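Local atomic coordinates of tryptophan--tRNA ligase (Campylobacter jejuni subsp. jejuni, PDB entry 3TZL), a protein that catalyses the ATP-dependent attachment of tryptophan to its cognate tRNA, as a homodimeric class I aminoacyl-tRNA synthetase. Residues Val29-Glu33 against Gly71-Ser77; Ile18-Phe22 against Ala275-Glu279; Leu104-Tyr110 against Leu124-Val129. All coordinates share one frame; numbering follows the deposited sequence.

Interaction 1: residues Val29-Glu33 against Gly71-Ser77; sequences VDAQE and GIDPQKS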
loop_
_atom_site.group_PDB
_atom_site.type_symbol
_atom_site.label_atom_id
_atom_site.label_comp_id
_atom_site.label_asym_id
_atom_site.label_seq_id
_atom_site.Cartn_x
_atom_site.Cartn_y
_atom_site.Cartn_z
ATOM N N VAL B 29 -16.380 -14.294 21.345
ATOM C CA VAL B 29 -17.613 -13.631 21.751
ATOM C C VAL B 29 -17.673 -13.459 23.272
ATOM O O VAL B 29 -18.047 -12.399 23.776
ATOM C CB VAL B 29 -18.856 -14.420 21.261
ATOM C CG1 VAL B 29 -20.135 -13.966 21.994
ATOM C CG2 VAL B 29 -19.002 -14.292 19.752
ATOM N N ASP B 30 -17.292 -14.497 24.002
ATOM C CA ASP B 30 -17.345 -14.446 25.458
ATOM C C ASP B 30 -16.263 -13.534 26.059
ATOM O O ASP B 30 -16.373 -13.110 27.205
ATOM C CB ASP B 30 -17.261 -15.858 26.065
ATOM C CG ASP B 30 -18.497 -16.715 25.760
ATOM O OD1 ASP B 30 -19.568 -16.150 25.442
ATOM O OD2 ASP B 30 -18.395 -17.960 25.848
ATOM N N ALA B 31 -15.220 -13.230 25.296
ATOM C CA ALA B 31 -14.151 -12.378 25.822
ATOM C C ALA B 31 -14.546 -10.897 25.850
ATOM O O ALA B 31 -13.887 -10.088 26.494
ATOM C CB ALA B 31 -12.856 -12.584 25.031
ATOM N N GLN B 32 -15.632 -10.556 25.162
ATOM C CA GLN B 32 -16.038 -9.160 24.982
ATOM C C GLN B 32 -16.333 -8.383 26.246
ATOM O O GLN B 32 -15.988 -7.207 26.333
ATOM C CB GLN B 32 -17.256 -9.072 24.070
ATOM C CG GLN B 32 -16.942 -9.372 22.626
ATOM C CD GLN B 32 -18.172 -9.270 21.761
ATOM O OE1 GLN B 32 -18.274 -8.385 20.917
ATOM N NE2 GLN B 32 -19.126 -10.169 21.978
ATOM N N GLU B 33 -17.000 -9.018 27.209
ATOM C CA GLU B 33 -17.403 -8.316 28.421
ATOM C C GLU B 33 -16.204 -7.815 29.232
ATOM O O GLU B 33 -16.255 -6.734 29.817
ATOM C CB GLU B 33 -18.275 -9.224 29.291
ATOM C CG GLU B 33 -19.622 -9.570 28.675
ATOM C CD GLU B 33 -20.423 -10.528 29.534
ATOM O OE1 GLU B 33 -19.861 -11.071 30.508
ATOM O OE2 GLU B 33 -21.617 -10.742 29.232
ATOM N N GLY B 71 -22.560 -13.411 17.898
ATOM C CA GLY B 71 -22.408 -12.732 19.178
ATOM C C GLY B 71 -21.530 -11.494 19.270
ATOM O O GLY B 71 -21.429 -10.872 20.331
ATOM N N ILE B 72 -20.878 -11.123 18.182
ATOM C CA ILE B 72 -20.070 -9.919 18.263
ATOM C C ILE B 72 -20.961 -8.730 18.569
ATOM O O ILE B 72 -21.964 -8.485 17.892
ATOM C CB ILE B 72 -19.248 -9.676 17.008
ATOM C CG1 ILE B 72 -18.090 -10.668 16.969
ATOM C CG2 ILE B 72 -18.724 -8.253 17.007
ATOM C CD1 ILE B 72 -17.084 -10.365 15.857
ATOM N N ASP B 73 -20.605 -8.014 19.622
ATOM C CA ASP B 73 -21.448 -6.949 20.124
ATOM C C ASP B 73 -20.835 -5.602 19.750
ATOM O O ASP B 73 -19.862 -5.178 20.370
ATOM C CB ASP B 73 -21.570 -7.086 21.640
ATOM C CG ASP B 73 -22.614 -6.165 22.234
ATOM O OD1 ASP B 73 -22.859 -5.077 21.665
ATOM O OD2 ASP B 73 -23.181 -6.532 23.285
ATOM N N PRO B 74 -21.425 -4.921 18.752
ATOM C CA PRO B 74 -20.937 -3.653 18.190
ATOM C C PRO B 74 -20.849 -2.540 19.226
ATOM O O PRO B 74 -20.084 -1.589 19.047
ATOM C CB PRO B 74 -22.003 -3.292 17.149
ATOM C CG PRO B 74 -22.718 -4.546 16.859
ATOM C CD PRO B 74 -22.684 -5.353 18.122
ATOM N N GLN B 75 -21.630 -2.674 20.289
ATOM C CA GLN B 75 -21.674 -1.718 21.378
ATOM C C GLN B 75 -20.486 -1.912 22.312
ATOM O O GLN B 75 -19.827 -0.949 22.700
ATOM C CB GLN B 75 -22.968 -1.908 22.169
ATOM C CG GLN B 75 -23.281 -0.768 23.102
ATOM C CD GLN B 75 -23.576 0.496 22.338
ATOM O OE1 GLN B 75 -24.167 0.445 21.258
ATOM N NE2 GLN B 75 -23.152 1.638 22.875
ATOM N N LYS B 76 -20.231 -3.159 22.683
ATOM C CA LYS B 76 -19.120 -3.495 23.559
ATOM C C LYS B 76 -17.775 -3.413 22.829
ATOM O O LYS B 76 -16.791 -2.914 23.378
ATOM C CB LYS B 76 -19.303 -4.906 24.112
ATOM C CG LYS B 76 -20.614 -5.119 24.863
ATOM C CD LYS B 76 -20.787 -6.577 25.310
ATOM C CE LYS B 76 -21.902 -6.718 26.358
ATOM N NZ LYS B 76 -21.651 -5.931 27.614
ATOM N N SER B 77 -17.745 -3.893 21.590
ATOM C CA SER B 77 -16.495 -4.073 20.843
ATOM C C SER B 77 -16.383 -3.115 19.673
ATOM O O SER B 77 -17.326 -2.403 19.363
ATOM C CB SER B 77 -16.425 -5.492 20.289
ATOM O OG SER B 77 -16.470 -6.448 21.329
HETATM O O HOH W 1 -14.976 -5.755 23.828
#

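Interaction 2: residues Ile18-Phe22 against Ala275-Glu279; sequences IGNYF and AYFKE. With ADP (adenosine-5'-diphosphate), chain I.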
loop_
_atom_site.group_PDB
_atom_site.type_symbol
_atom_site.label_atom_id
_atom_site.label_comp_id
_atom_site.label_asym_id
_atom_site.label_seq_id
_atom_site.Cartn_x
_atom_site.Cartn_y
_atom_site.Cartn_z
ATOM N N ILE B 18 -19.440 -25.863 13.040
ATOM C CA ILE B 18 -19.487 -25.819 14.505
ATOM C C ILE B 18 -18.107 -25.950 15.155
ATOM O O ILE B 18 -17.951 -25.679 16.341
ATOM C CB ILE B 18 -20.473 -26.839 15.084
ATOM C CG1 ILE B 18 -20.082 -28.262 14.686
ATOM C CG2 ILE B 18 -21.898 -26.520 14.611
ATOM C CD1 ILE B 18 -20.913 -29.348 15.436
ATOM N N GLY B 19 -17.111 -26.351 14.368
ATOM C CA GLY B 19 -15.739 -26.396 14.837
ATOM C C GLY B 19 -15.143 -24.998 14.972
ATOM O O GLY B 19 -14.458 -24.695 15.945
ATOM N N ASN B 20 -15.399 -24.146 13.985
ATOM C CA ASN B 20 -15.019 -22.740 14.084
ATOM C C ASN B 20 -15.707 -22.100 15.273
ATOM O O ASN B 20 -15.113 -21.298 15.987
ATOM C CB ASN B 20 -15.397 -21.984 12.807
ATOM C CG ASN B 20 -14.746 -22.568 11.576
ATOM O OD1 ASN B 20 -15.431 -23.026 10.664
ATOM N ND2 ASN B 20 -13.414 -22.560 11.541
ATOM N N TYR B 21 -16.965 -22.466 15.488
ATOM C CA TYR B 21 -17.736 -21.862 16.562
ATOM C C TYR B 21 -17.226 -22.242 17.937
ATOM O O TYR B 21 -16.850 -21.379 18.728
ATOM C CB TYR B 21 -19.218 -22.205 16.458
ATOM C CG TYR B 21 -19.999 -21.547 17.564
ATOM C CD1 TYR B 21 -20.108 -20.167 17.618
ATOM C CD2 TYR B 21 -20.587 -22.288 18.563
ATOM C CE1 TYR B 21 -20.788 -19.538 18.625
ATOM C CE2 TYR B 21 -21.286 -21.665 19.586
ATOM C CZ TYR B 21 -21.377 -20.284 19.605
ATOM O OH TYR B 21 -22.060 -19.636 20.603
ATOM N N PHE B 22 -17.230 -23.535 18.233
ATOM C CA PHE B 22 -16.874 -23.982 19.573
ATOM C C PHE B 22 -15.370 -23.958 19.786
ATOM O O PHE B 22 -14.898 -23.990 20.922
ATOM C CB PHE B 22 -17.444 -25.382 19.858
ATOM C CG PHE B 22 -18.948 -25.407 19.989
ATOM C CD1 PHE B 22 -19.563 -24.897 21.122
ATOM C CD2 PHE B 22 -19.742 -25.924 18.973
ATOM C CE1 PHE B 22 -20.954 -24.903 21.243
ATOM C CE2 PHE B 22 -21.126 -25.940 19.087
ATOM C CZ PHE B 22 -21.732 -25.426 20.221
ATOM N N ALA B 275 -32.236 -25.809 16.828
ATOM C CA ALA B 275 -32.798 -24.960 17.871
ATOM C C ALA B 275 -31.724 -24.041 18.433
ATOM O O ALA B 275 -31.985 -22.877 18.712
ATOM C CB ALA B 275 -33.431 -25.808 18.985
ATOM N N TYR B 276 -30.517 -24.574 18.583
ATOM C CA TYR B 276 -29.404 -23.833 19.147
ATOM C C TYR B 276 -28.988 -22.657 18.243
ATOM O O TYR B 276 -28.589 -21.599 18.728
ATOM C CB TYR B 276 -28.229 -24.782 19.380
ATOM C CG TYR B 276 -27.045 -24.170 20.097
ATOM C CD1 TYR B 276 -26.082 -23.449 19.401
ATOM C CD2 TYR B 276 -26.875 -24.338 21.467
ATOM C CE1 TYR B 276 -24.988 -22.892 20.051
ATOM C CE2 TYR B 276 -25.782 -23.785 22.135
ATOM C CZ TYR B 276 -24.843 -23.067 21.420
ATOM O OH TYR B 276 -23.761 -22.520 22.067
ATOM N N PHE B 277 -29.085 -22.841 16.932
ATOM C CA PHE B 277 -28.627 -21.802 16.008
ATOM C C PHE B 277 -29.766 -21.033 15.363
ATOM O O PHE B 277 -29.541 -20.167 14.513
ATOM C CB PHE B 277 -27.709 -22.390 14.946
ATOM C CG PHE B 277 -26.319 -22.678 15.454
ATOM C CD1 PHE B 277 -25.510 -21.644 15.933
ATOM C CD2 PHE B 277 -25.824 -23.963 15.455
ATOM C CE1 PHE B 277 -24.229 -21.894 16.400
ATOM C CE2 PHE B 277 -24.535 -24.232 15.921
ATOM C CZ PHE B 277 -23.736 -23.191 16.391
ATOM N N LYS B 278 -30.987 -21.348 15.787
ATOM C CA LYS B 278 -32.177 -20.801 15.156
ATOM C C LYS B 278 -32.129 -19.278 15.118
ATOM O O LYS B 278 -32.356 -18.675 14.077
ATOM C CB LYS B 278 -33.437 -21.262 15.879
ATOM C CG LYS B 278 -34.720 -20.817 15.204
ATOM C CD LYS B 278 -35.917 -21.511 15.844
ATOM C CE LYS B 278 -37.234 -21.003 15.273
ATOM N NZ LYS B 278 -37.413 -19.548 15.550
ATOM N N GLU B 279 -31.799 -18.666 16.247
ATOM C CA GLU B 279 -31.807 -17.208 16.348
ATOM C C GLU B 279 -30.683 -16.595 15.513
ATOM O O GLU B 279 -30.884 -15.609 14.816
ATOM C CB GLU B 279 -31.683 -16.799 17.815
ATOM C CG GLU B 279 -32.089 -15.371 18.126
ATOM C CD GLU B 279 -32.818 -15.260 19.468
ATOM O OE1 GLU B 279 -33.540 -16.222 19.840
ATOM O OE2 GLU B 279 -32.668 -14.214 20.147
HETATM P PB ADP I . -10.582 -25.765 8.450
HETATM O O1B ADP I . -11.950 -26.386 8.394
HETATM O O2B ADP I . -10.287 -24.839 7.296
HETATM O O3B ADP I . -9.440 -26.711 8.765
HETATM P PA ADP I . -10.270 -23.254 9.711
HETATM O O1A ADP I . -11.456 -22.459 9.225
HETATM O O2A ADP I . -8.941 -23.096 9.002
HETATM O O3A ADP I . -10.718 -24.812 9.734
HETATM O "O5'" ADP I . -10.052 -22.929 11.279
HETATM C "C5'" ADP I . -10.190 -21.600 11.782
HETATM C "C4'" ADP I . -10.190 -21.624 13.308
HETATM O "O4'" ADP I . -11.271 -22.418 13.807
HETATM C "C3'" ADP I . -8.903 -22.217 13.851
HETATM O "O3'" ADP I . -8.115 -21.170 14.421
HETATM C "C2'" ADP I . -9.316 -23.215 14.915
HETATM O "O2'" ADP I . -8.990 -22.720 16.218
HETATM C "C1'" ADP I . -10.825 -23.329 14.819
HETATM N N9 ADP I . -11.219 -24.719 14.458
HETATM C C8 ADP I . -11.417 -25.194 13.209
HETATM N N7 ADP I . -11.778 -26.504 13.221
HETATM C C5 ADP I . -11.819 -26.884 14.511
HETATM C C6 ADP I . -12.131 -28.137 15.234
HETATM N N6 ADP I . -12.476 -29.259 14.553
HETATM N N1 ADP I . -12.057 -28.114 16.586
HETATM C C2 ADP I . -11.708 -27.000 17.263
HETATM N N3 ADP I . -11.411 -25.826 16.672
HETATM C C4 ADP I . -11.449 -25.710 15.322
#

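Interaction 3: residues Leu104-Tyr110 against Leu124-Val129; sequences LERAHSY and LFSYPV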
loop_
_atom_site.group_PDB
_atom_site.type_symbol
_atom_site.label_atom_id
_atom_site.label_comp_id
_atom_site.label_asym_id
_atom_site.label_seq_id
_atom_site.Cartn_x
_atom_site.Cartn_y
_atom_site.Cartn_z
ATOM N N LEU B 104 10.949 -10.209 5.340
ATOM C CA LEU B 104 9.818 -10.682 4.543
ATOM C C LEU B 104 10.217 -11.908 3.745
ATOM O O LEU B 104 9.386 -12.772 3.488
ATOM C CB LEU B 104 9.286 -9.579 3.603
ATOM C CG LEU B 104 8.724 -8.310 4.259
ATOM C CD1 LEU B 104 8.393 -7.259 3.215
ATOM C CD2 LEU B 104 7.494 -8.619 5.120
ATOM N N GLU B 105 11.492 -11.972 3.353
ATOM C CA GLU B 105 12.021 -13.136 2.648
ATOM C C GLU B 105 12.014 -14.368 3.543
ATOM O O GLU B 105 11.952 -15.495 3.052
ATOM C CB GLU B 105 13.440 -12.872 2.128
ATOM C CG GLU B 105 13.485 -11.901 0.958
ATOM C CD GLU B 105 14.881 -11.371 0.666
ATOM O OE1 GLU B 105 15.841 -11.763 1.364
ATOM O OE2 GLU B 105 15.017 -10.551 -0.267
ATOM N N ARG B 106 12.074 -14.159 4.855
ATOM C CA ARG B 106 12.084 -15.280 5.786
ATOM C C ARG B 106 10.688 -15.692 6.258
ATOM O O ARG B 106 10.532 -16.721 6.911
ATOM C CB ARG B 106 12.991 -14.986 6.987
ATOM C CG ARG B 106 14.466 -15.008 6.644
ATOM C CD ARG B 106 15.328 -14.678 7.841
ATOM N NE ARG B 106 16.306 -13.661 7.484
ATOM C CZ ARG B 106 16.337 -12.442 8.005
ATOM N NH1 ARG B 106 15.456 -12.091 8.931
ATOM N NH2 ARG B 106 17.262 -11.582 7.610
ATOM N N ALA B 107 9.680 -14.887 5.940
ATOM C CA ALA B 107 8.306 -15.214 6.314
ATOM C C ALA B 107 7.925 -16.561 5.698
ATOM O O ALA B 107 8.096 -16.779 4.494
ATOM C CB ALA B 107 7.352 -14.120 5.844
ATOM N N HIS B 108 7.444 -17.472 6.532
ATOM C CA HIS B 108 7.141 -18.817 6.074
ATOM C C HIS B 108 6.054 -18.805 5.010
ATOM O O HIS B 108 6.109 -19.571 4.054
ATOM C CB HIS B 108 6.747 -19.703 7.252
ATOM C CG HIS B 108 7.904 -20.087 8.118
ATOM N ND1 HIS B 108 8.944 -20.875 7.666
ATOM C CD2 HIS B 108 8.192 -19.787 9.407
ATOM C CE1 HIS B 108 9.820 -21.046 8.640
ATOM N NE2 HIS B 108 9.389 -20.396 9.707
ATOM N N SER B 109 5.095 -17.910 5.151
ATOM C CA SER B 109 4.018 -17.809 4.187
ATOM C C SER B 109 4.534 -17.541 2.777
ATOM O O SER B 109 3.953 -17.979 1.819
ATOM C CB SER B 109 2.984 -16.760 4.612
ATOM O OG SER B 109 3.574 -15.589 5.158
ATOM N N TYR B 110 5.643 -16.839 2.660
ATOM C CA TYR B 110 6.266 -16.591 1.359
ATOM C C TYR B 110 7.256 -17.701 1.001
ATOM O O TYR B 110 7.255 -18.197 -0.126
ATOM C CB TYR B 110 6.957 -15.223 1.339
ATOM C CG TYR B 110 7.868 -14.990 0.148
ATOM C CD1 TYR B 110 7.353 -14.594 -1.080
ATOM C CD2 TYR B 110 9.249 -15.142 0.260
ATOM C CE1 TYR B 110 8.176 -14.375 -2.171
ATOM C CE2 TYR B 110 10.090 -14.912 -0.831
ATOM C CZ TYR B 110 9.542 -14.530 -2.045
ATOM O OH TYR B 110 10.360 -14.304 -3.139
ATOM N N LEU B 124 1.478 -11.264 -1.907
ATOM C CA LEU B 124 1.784 -12.320 -0.937
ATOM C C LEU B 124 3.014 -11.982 -0.113
ATOM O O LEU B 124 3.029 -12.188 1.089
ATOM C CB LEU B 124 2.017 -13.667 -1.626
ATOM C CG LEU B 124 2.377 -14.812 -0.668
ATOM C CD1 LEU B 124 1.271 -15.030 0.352
ATOM C CD2 LEU B 124 2.673 -16.100 -1.410
ATOM N N PHE B 125 4.046 -11.486 -0.781
ATOM C CA PHE B 125 5.298 -11.098 -0.146
ATOM C C PHE B 125 5.086 -9.958 0.853
ATOM O O PHE B 125 5.689 -9.935 1.933
ATOM C CB PHE B 125 6.271 -10.646 -1.244
ATOM C CG PHE B 125 7.646 -10.299 -0.752
ATOM C CD1 PHE B 125 8.537 -11.288 -0.405
ATOM C CD2 PHE B 125 8.057 -8.976 -0.679
ATOM C CE1 PHE B 125 9.824 -10.971 0.034
ATOM C CE2 PHE B 125 9.329 -8.653 -0.243
ATOM C CZ PHE B 125 10.214 -9.651 0.113
ATOM N N SER B 126 4.214 -9.022 0.492
ATOM C CA SER B 126 4.056 -7.777 1.236
ATOM C C SER B 126 3.013 -7.824 2.347
ATOM O O SER B 126 2.985 -6.946 3.203
ATOM C CB SER B 126 3.683 -6.647 0.287
ATOM O OG SER B 126 4.621 -6.542 -0.766
ATOM N N TYR B 127 2.144 -8.823 2.346
ATOM C CA TYR B 127 1.063 -8.791 3.330
ATOM C C TYR B 127 1.428 -8.756 4.820
ATOM O O TYR B 127 0.660 -8.208 5.596
ATOM C CB TYR B 127 -0.036 -9.805 3.019
ATOM C CG TYR B 127 0.067 -11.134 3.709
ATOM C CD1 TYR B 127 -0.408 -11.317 5.005
ATOM C CD2 TYR B 127 0.584 -12.225 3.041
ATOM C CE1 TYR B 127 -0.330 -12.563 5.622
ATOM C CE2 TYR B 127 0.670 -13.465 3.647
ATOM C CZ TYR B 127 0.215 -13.631 4.929
ATOM O OH TYR B 127 0.303 -14.887 5.487
ATOM N N PRO B 128 2.583 -9.334 5.224
ATOM C CA PRO B 128 2.991 -9.122 6.621
ATOM C C PRO B 128 3.171 -7.652 6.989
ATOM O O PRO B 128 3.001 -7.320 8.161
ATOM C CB PRO B 128 4.351 -9.825 6.699
ATOM C CG PRO B 128 4.265 -10.902 5.662
ATOM C CD PRO B 128 3.468 -10.304 4.548
ATOM N N VAL B 129 3.508 -6.794 6.026
ATOM C CA VAL B 129 3.623 -5.366 6.315
ATOM C C VAL B 129 2.238 -4.733 6.511
ATOM O O VAL B 129 2.050 -3.892 7.393
ATOM C CB VAL B 129 4.405 -4.591 5.212
ATOM C CG1 VAL B 129 4.646 -3.152 5.653
ATOM C CG2 VAL B 129 5.740 -5.259 4.926
HETATM O O HOH W 2 6.741 -11.957 3.222
HETATM O O HOH W 3 4.287 -13.904 3.345
#

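Interaction 1: residues Val29-Glu33 against Gly71-Ser77
The side-chain amide of Gln32 is the flat group of this contact, and its rim does the bonding. CB of Asp73 approaches OE1 obliquely from one side of the amide plane; from the other side, also obliquely, comes the backbone of Ile72, whose CA is 3.6 Å from Gln32 OE1. At the oxygen edge both lone pairs of OE1 are used: Asp73 N donates to it almost straight (2.7 Å, N-H...O 174°) from the side of NE2, and Ser77 OG gives a second 2.7 Å bond to OE1 from the side of CG. At the nitrogen edge, NE2 donates to Gly71 O at 2.9 Å and back to Val29 O at 3.1 Å. Both acceptors lie close to the amide plane, although NE2 approaches Gly71 O from above that carbonyl's own plane. Four bonds thus fix the rotation of a buried amide, and glutamine suits the place because it is donor and acceptor at once. An extended chain beyond CG (chi2 -180°) carries the amide across to the loop.

Alongside, Val29 straddles Gly71, with CG1 3.7 Å from Gly71 O and CG2 against Gly71 CA. Glycine fits here twice over: its positive phi closes helix 53-70 in a Schellman motif, and the missing side chain lets the valine methyls settle on the backbone. Asp73 OD1 accepts from Gln75 N at 3.0 Å, an Asx turn that shapes the loop, and a water links Ser77 OG to Gln32 O.

The contact joins the C-terminal end of helix 18-30 to the loop leading from helix 53-70 into strand 78-81 of the parallel, Rossmann-type sheet. Ile72 and Ser77 rest on Met39 of the middle strand 36-41, while Lys304 of the long C-terminal helix bonds the carbonyls of Pro74 and Ser77.

Interaction 2: residues Ile18-Phe22 against Ala275-Glu279
The first turn of helix 18-30, which begins within the HIGH region of this class I synthetase, meets the junction of helices 262-276 and 278-289 through aromatic side chains. Phe277 turns the edge of its ring toward the face of Tyr21 in a T-shaped pair, the centroids 5.5 Å apart and the planes at 79°. Its CE2 also touches CG2 of Ile18 at 3.7 Å, the two side chains crossing at about a right angle, so that a branched aliphatic residue and a flat ring fill the same corner. With CG anti to the backbone N (chi1 -179°), Tyr21 reaches out toward Tyr276, which approaches from the opposite direction; Tyr276 OH lies near the plane of the Tyr21 ring, 3.6 Å from its CE2. The rings of Tyr276 and Phe22 meet obliquely, and both make edge-to-face pairs with Phe242.

The other side of this turn is the nucleotide site. Gly19 brings its carbonyl O to 3.2 Å from C4 of the ADP adenine, and a side chain there would crowd the base. Asn20 ND2 bridges two parts of the ligand, donating to O1A of the alpha-phosphate at 3.0 Å and to the ribose O4' at 3.1 Å. His17 N bonds Asn20 OD1, which orients the amide with its nitrogen toward ADP.

Interaction 3: residues Leu104-Tyr110 against Leu124-Val129
Helix-to-helix packing, mostly apolar and bordered by the second subunit, joins the bend between helices 101-105 and 108-115 to the first half of helix 122-137. At its centre Phe125 is held between two partners: Leu104 CB sits over one face in a CH-pi contact, 4.0 Å from the ring centroid, while the CD1-CE1 edge of Phe125 points into the face of Tyr110. That T-shaped pair has centroids 4.8 Å apart and planes at 75°. With CG anti to the backbone N (chi1 -176°), the Phe125 ring swings off its own helix toward segment 104-110, between Leu104 and Tyr110. The branched end of Leu104 spreads over the next turn, CD2 on Pro128 CB at 3.7 Å and CD1 on Val129 CG2 at the same 3.7 Å.

Helix 122-137 is kinked here, as suits Pro128, which has no N-H to give to the preceding turn; farther along, it supplies Met131, Asp134 and Ile135 to the tryptophan pocket. Two waters serve the backbone between the helices: one donates to Leu104 O and, at 2.6 Å, to Phe125 O, and the other joins Leu124 O to Ser109 OG. That hydroxyl is also bonded to His152, whose ring meets Tyr127. In the second subunit, Met101 packs on Phe125, Trp93 on Tyr127 and Glu105 on Tyr110, and its His122 is hydrogen-bonded to Ser126 OG.

Overall arrangement
From the N terminus the chain passes strand 5-10 and enters helix 18-30, which serves two contacts: its first turn belongs to interaction 2 and its far end to interaction 1, their centres about 17 Å apart. Interaction 1 closes first, when the chain returns through strand 36-41 and helix 53-70, joining the end of helix 18-30 to the loop before strand 78-81. Interaction 3 follows in series, a short closure within the helices at the subunit interface, with its centre about 31 Å from that of interaction 1. Interaction 2 closes last, after more than 250 residues, and so encloses both others; it ties the ADP-binding helix to the junction of helices 262-276 and 278-289.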